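Local coordinates for dehalogenase (Rhodospirillaceae, PDB 6A41), which probably expels halide from halohydrin-type substrates, as a dehalogenase built on the short-chain dehydrogenase/reductase fold, at residues R130-G142 with Y149-L163. Numbering follows the deposited sequence.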
loop_
_atom_site.group_PDB
_atom_site.type_symbol
_atom_site.label_atom_id
_atom_site.label_comp_id
_atom_site.label_asym_id
_atom_site.label_seq_id
_atom_site.Cartn_x
_atom_site.Cartn_y
_atom_site.Cartn_z
ATOM N N ARG A 130 -13.634 10.367 17.756
ATOM C CA ARG A 130 -13.509 9.553 16.590
ATOM C C ARG A 130 -13.850 10.422 15.388
ATOM O O ARG A 130 -14.865 11.146 15.398
ATOM C CB ARG A 130 -14.501 8.393 16.606
ATOM C CG ARG A 130 -14.365 7.460 17.735
ATOM C CD ARG A 130 -13.291 6.477 17.373
ATOM N NE ARG A 130 -13.181 5.459 18.408
ATOM C CZ ARG A 130 -12.587 5.580 19.564
ATOM N NH1 ARG A 130 -11.909 6.667 19.919
ATOM N NH2 ARG A 130 -12.569 4.566 20.362
ATOM N N ILE A 131 -13.032 10.424 14.373
ATOM C CA ILE A 131 -13.408 11.076 13.133
ATOM C C ILE A 131 -13.352 10.015 11.990
ATOM O O ILE A 131 -12.285 9.342 11.856
ATOM C CB ILE A 131 -12.394 12.185 12.762
ATOM C CG1 ILE A 131 -12.101 13.262 13.793
ATOM C CG2 ILE A 131 -12.773 12.847 11.440
ATOM C CD1 ILE A 131 -13.128 14.235 13.942
ATOM N N VAL A 132 -14.445 9.781 11.281
ATOM C CA VAL A 132 -14.478 8.787 10.184
ATOM C C VAL A 132 -14.845 9.501 8.900
ATOM O O VAL A 132 -15.882 10.194 8.843
ATOM C CB VAL A 132 -15.424 7.612 10.439
ATOM C CG1 VAL A 132 -15.515 6.663 9.214
ATOM C CG2 VAL A 132 -15.203 6.932 11.807
ATOM N N PHE A 133 -13.956 9.459 7.912
ATOM C CA PHE A 133 -14.265 9.930 6.599
ATOM C C PHE A 133 -14.958 8.838 5.840
ATOM O O PHE A 133 -14.383 7.708 5.632
ATOM C CB PHE A 133 -13.002 10.443 5.889
ATOM C CG PHE A 133 -12.393 11.683 6.504
ATOM C CD1 PHE A 133 -11.578 11.596 7.609
ATOM C CD2 PHE A 133 -12.552 12.902 5.931
ATOM C CE1 PHE A 133 -10.983 12.717 8.178
ATOM C CE2 PHE A 133 -11.978 14.050 6.528
ATOM C CZ PHE A 133 -11.251 13.928 7.677
ATOM N N VAL A 134 -16.115 9.082 5.313
ATOM C CA VAL A 134 -16.700 8.054 4.412
ATOM C C VAL A 134 -16.222 8.382 3.013
ATOM O O VAL A 134 -16.546 9.454 2.490
ATOM C CB VAL A 134 -18.180 8.041 4.371
ATOM C CG1 VAL A 134 -18.680 6.797 3.663
ATOM C CG2 VAL A 134 -18.684 8.035 5.810
ATOM N N SER A 135 -15.407 7.482 2.458
ATOM C CA SER A 135 -14.648 7.800 1.229
ATOM C C SER A 135 -14.778 6.640 0.202
ATOM O O SER A 135 -15.759 5.891 0.271
ATOM C CB SER A 135 -13.147 8.067 1.546
ATOM O OG SER A 135 -12.475 8.659 0.442
ATOM N N SER A 136 -13.829 6.526 -0.709
ATOM C CA SER A 136 -13.893 5.603 -1.790
ATOM C C SER A 136 -12.708 4.704 -1.865
ATOM O O SER A 136 -11.604 5.173 -1.508
ATOM C CB SER A 136 -14.089 6.343 -3.098
ATOM O OG SER A 136 -14.014 5.477 -4.198
ATOM N N ALA A 137 -12.901 3.433 -2.222
ATOM C CA ALA A 137 -11.788 2.548 -2.552
ATOM C C ALA A 137 -11.145 2.869 -3.948
ATOM O O ALA A 137 -10.145 2.249 -4.310
ATOM C CB ALA A 137 -12.143 1.029 -2.475
ATOM N N ALA A 138 -11.801 3.709 -4.749
ATOM C CA ALA A 138 -11.361 3.851 -6.089
ATOM C C ALA A 138 -9.853 4.209 -6.237
ATOM O O ALA A 138 -9.198 3.600 -7.074
ATOM C CB ALA A 138 -12.133 4.877 -6.834
ATOM N N PRO A 139 -9.314 5.120 -5.380
ATOM C CA PRO A 139 -7.881 5.430 -5.508
ATOM C C PRO A 139 -6.961 4.264 -5.305
ATOM O O PRO A 139 -5.806 4.312 -5.776
ATOM C CB PRO A 139 -7.659 6.449 -4.396
ATOM C CG PRO A 139 -8.971 7.034 -4.185
ATOM C CD PRO A 139 -9.924 5.920 -4.355
ATOM N N LEU A 140 -7.452 3.194 -4.652
ATOM C CA LEU A 140 -6.586 2.013 -4.414
ATOM C C LEU A 140 -6.343 1.209 -5.702
ATOM O O LEU A 140 -5.481 0.312 -5.713
ATOM C CB LEU A 140 -7.190 1.114 -3.324
ATOM C CG LEU A 140 -7.238 1.860 -1.971
ATOM C CD1 LEU A 140 -8.096 1.011 -0.957
ATOM C CD2 LEU A 140 -5.884 2.317 -1.498
ATOM N N ARG A 141 -7.152 1.392 -6.697
ATOM C CA ARG A 141 -6.987 0.721 -7.990
ATOM C C ARG A 141 -6.891 1.658 -9.203
ATOM O O ARG A 141 -6.280 1.274 -10.240
ATOM C CB ARG A 141 -8.171 -0.227 -8.209
ATOM C CG ARG A 141 -8.250 -1.427 -7.265
ATOM C CD ARG A 141 -7.086 -2.387 -7.512
ATOM N NE ARG A 141 -7.056 -3.510 -6.543
ATOM C CZ ARG A 141 -6.392 -3.523 -5.377
ATOM N NH1 ARG A 141 -5.717 -2.469 -4.949
ATOM N NH2 ARG A 141 -6.380 -4.621 -4.621
ATOM N N GLY A 142 -7.570 2.815 -9.166
ATOM C CA GLY A 142 -7.634 3.687 -10.295
ATOM C C GLY A 142 -8.738 3.277 -11.266
ATOM O O GLY A 142 -9.156 2.078 -11.389
ATOM N N TYR A 149 -12.506 12.492 -10.319
ATOM C CA TYR A 149 -13.203 11.911 -9.199
ATOM C C TYR A 149 -12.218 11.128 -8.275
ATOM O O TYR A 149 -12.228 11.268 -7.034
ATOM C CB TYR A 149 -14.292 10.970 -9.681
ATOM C CG TYR A 149 -14.950 10.273 -8.511
ATOM C CD1 TYR A 149 -15.875 10.908 -7.693
ATOM C CD2 TYR A 149 -14.593 8.988 -8.146
ATOM C CE1 TYR A 149 -16.439 10.234 -6.594
ATOM C CE2 TYR A 149 -15.166 8.389 -7.033
ATOM C CZ TYR A 149 -16.094 9.021 -6.305
ATOM O OH TYR A 149 -16.620 8.373 -5.186
ATOM N N VAL A 150 -11.388 10.302 -8.864
ATOM C CA VAL A 150 -10.526 9.405 -8.090
ATOM C C VAL A 150 -9.513 10.250 -7.307
ATOM O O VAL A 150 -9.178 10.001 -6.148
ATOM C CB VAL A 150 -9.852 8.338 -9.009
ATOM C CG1 VAL A 150 -8.908 7.471 -8.192
ATOM C CG2 VAL A 150 -10.911 7.444 -9.636
ATOM N N SER A 151 -8.987 11.250 -7.999
ATOM C CA SER A 151 -8.013 12.139 -7.427
ATOM C C SER A 151 -8.607 12.883 -6.228
ATOM O O SER A 151 -7.958 13.005 -5.176
ATOM C CB SER A 151 -7.491 13.158 -8.511
ATOM O OG SER A 151 -6.675 14.195 -7.845
ATOM N N ALA A 152 -9.834 13.358 -6.341
ATOM C CA ALA A 152 -10.439 14.061 -5.217
ATOM C C ALA A 152 -10.695 13.108 -4.054
ATOM O O ALA A 152 -10.530 13.500 -2.935
ATOM C CB ALA A 152 -11.749 14.702 -5.651
ATOM N N ARG A 153 -11.084 11.855 -4.305
ATOM C CA ARG A 153 -11.208 10.841 -3.220
ATOM C C ARG A 153 -9.841 10.577 -2.628
ATOM O O ARG A 153 -9.703 10.375 -1.455
ATOM C CB ARG A 153 -11.737 9.551 -3.785
ATOM C CG ARG A 153 -13.222 9.624 -4.057
ATOM C CD ARG A 153 -14.028 9.843 -2.806
ATOM N NE ARG A 153 -15.468 9.686 -2.911
ATOM C CZ ARG A 153 -16.307 10.040 -1.926
ATOM N NH1 ARG A 153 -15.896 10.660 -0.818
ATOM N NH2 ARG A 153 -17.570 9.848 -2.091
ATOM N N ALA A 154 -8.823 10.511 -3.485
ATOM C CA ALA A 154 -7.446 10.358 -2.944
ATOM C C ALA A 154 -7.085 11.525 -1.982
ATOM O O ALA A 154 -6.365 11.300 -1.053
ATOM C CB ALA A 154 -6.420 10.307 -4.059
ATOM N N ALA A 155 -7.499 12.752 -2.321
ATOM C CA ALA A 155 -7.207 13.930 -1.460
ATOM C C ALA A 155 -7.862 13.742 -0.118
ATOM O O ALA A 155 -7.241 14.001 0.918
ATOM C CB ALA A 155 -7.678 15.225 -2.105
ATOM N N GLY A 156 -9.066 13.231 -0.152
ATOM C CA GLY A 156 -9.805 12.930 1.074
ATOM C C GLY A 156 -9.057 11.916 1.909
ATOM O O GLY A 156 -8.815 12.117 3.137
ATOM N N ASN A 157 -8.762 10.767 1.294
ATOM C CA ASN A 157 -8.044 9.723 1.977
ATOM C C ASN A 157 -6.701 10.248 2.520
ATOM O O ASN A 157 -6.202 9.783 3.517
ATOM C CB ASN A 157 -7.775 8.500 1.059
ATOM C CG ASN A 157 -9.042 7.730 0.739
ATOM O OD1 ASN A 157 -10.095 7.946 1.347
ATOM N ND2 ASN A 157 -8.976 6.866 -0.251
ATOM N N GLY A 158 -6.102 11.136 1.784
ATOM C CA GLY A 158 -4.808 11.746 2.113
ATOM C C GLY A 158 -4.804 12.757 3.290
ATOM O O GLY A 158 -3.704 13.042 3.774
ATOM N N LEU A 159 -5.956 13.081 3.831
ATOM C CA LEU A 159 -5.989 13.777 5.151
ATOM C C LEU A 159 -5.745 12.869 6.383
ATOM O O LEU A 159 -5.265 13.329 7.411
ATOM C CB LEU A 159 -7.294 14.447 5.295
ATOM C CG LEU A 159 -7.548 15.590 4.301
ATOM C CD1 LEU A 159 -9.007 15.889 4.387
ATOM C CD2 LEU A 159 -6.769 16.796 4.787
ATOM N N VAL A 160 -6.008 11.568 6.229
ATOM C CA VAL A 160 -6.276 10.692 7.325
ATOM C C VAL A 160 -5.058 10.439 8.160
ATOM O O VAL A 160 -5.125 10.720 9.360
ATOM C CB VAL A 160 -6.923 9.410 6.792
ATOM C CG1 VAL A 160 -7.012 8.318 7.824
ATOM C CG2 VAL A 160 -8.365 9.696 6.294
ATOM N N SER A 161 -3.941 9.993 7.561
ATOM C CA SER A 161 -2.829 9.671 8.409
ATOM C C SER A 161 -2.189 10.917 9.079
ATOM O O SER A 161 -1.672 10.860 10.220
ATOM C CB SER A 161 -1.807 8.859 7.645
ATOM O OG SER A 161 -1.289 9.554 6.551
ATOM N N SER A 162 -2.221 12.038 8.381
ATOM C CA SER A 162 -1.688 13.352 8.951
ATOM C C SER A 162 -2.546 13.839 10.097
ATOM O O SER A 162 -2.023 14.220 11.160
ATOM C CB SER A 162 -1.590 14.449 7.839
ATOM O OG SER A 162 -0.749 14.010 6.831
ATOM N N LEU A 163 -3.872 13.790 9.908
ATOM C CA LEU A 163 -4.725 14.180 11.031
ATOM C C LEU A 163 -4.654 13.194 12.181
ATOM O O LEU A 163 -4.719 13.587 13.344
ATOM C CB LEU A 163 -6.133 14.340 10.567
ATOM C CG LEU A 163 -6.390 15.557 9.630
ATOM C CD1 LEU A 163 -7.805 15.690 9.229
ATOM C CD2 LEU A 163 -5.882 16.814 10.295
HETATM O O HOH W 1 -13.227 11.293 0.067
HETATM O O HOH W 2 -16.449 5.713 -5.309
#
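Ser135 and Ser136, at the C-terminal end of strand 130-136, an interior strand of the parallel sheet, meet Tyr149, Arg153 and Asn157 of helix 149-158 in a buried strand-to-helix contact with a polar centre and apolar packing at both ends. The axes approach to 7.9 Å and run roughly antiparallel, at 145°. Ser136 lays its CB against the aliphatic part of Arg153, 3.5 Å from CD, while OG, anti to the backbone N (chi1 174°), accepts from Ala138 N in an ST turn. Ser136 OG stands 4.0 Å from Tyr149 OH, and a water hydrogen-bonded to both oxygens bridges them. Arg153 bends at chi2 (-63°), and its NE donates almost straight to Tyr149 OH at 2.9 Å, the oxygen lying in the guanidinium plane. In this Rossmann-like fold, the Ser-Tyr-Arg spacing matches the catalytic triad of halohydrin dehalogenases, so Ser136, Tyr149 and Arg153 probably form the catalytic triad. Asp84 O accepts from Arg153 NH2, a further hold on the guanidinium.

Ser135 OG donates to Asn157 OD1 at 2.6 Å from above the carbonyl plane, and a second water links the same hydroxyl to Arg153 NH1. Beyond the strand, Pro139 packs its ring against Val150 and Ala154, with CG 3.8 Å from Arg153 CB. Toward the start of the strand, the Phe133 ring points off the sheet and meets Leu159, Val160 and Leu163, its CD1 lying 4.0 Å from Val160 CG2.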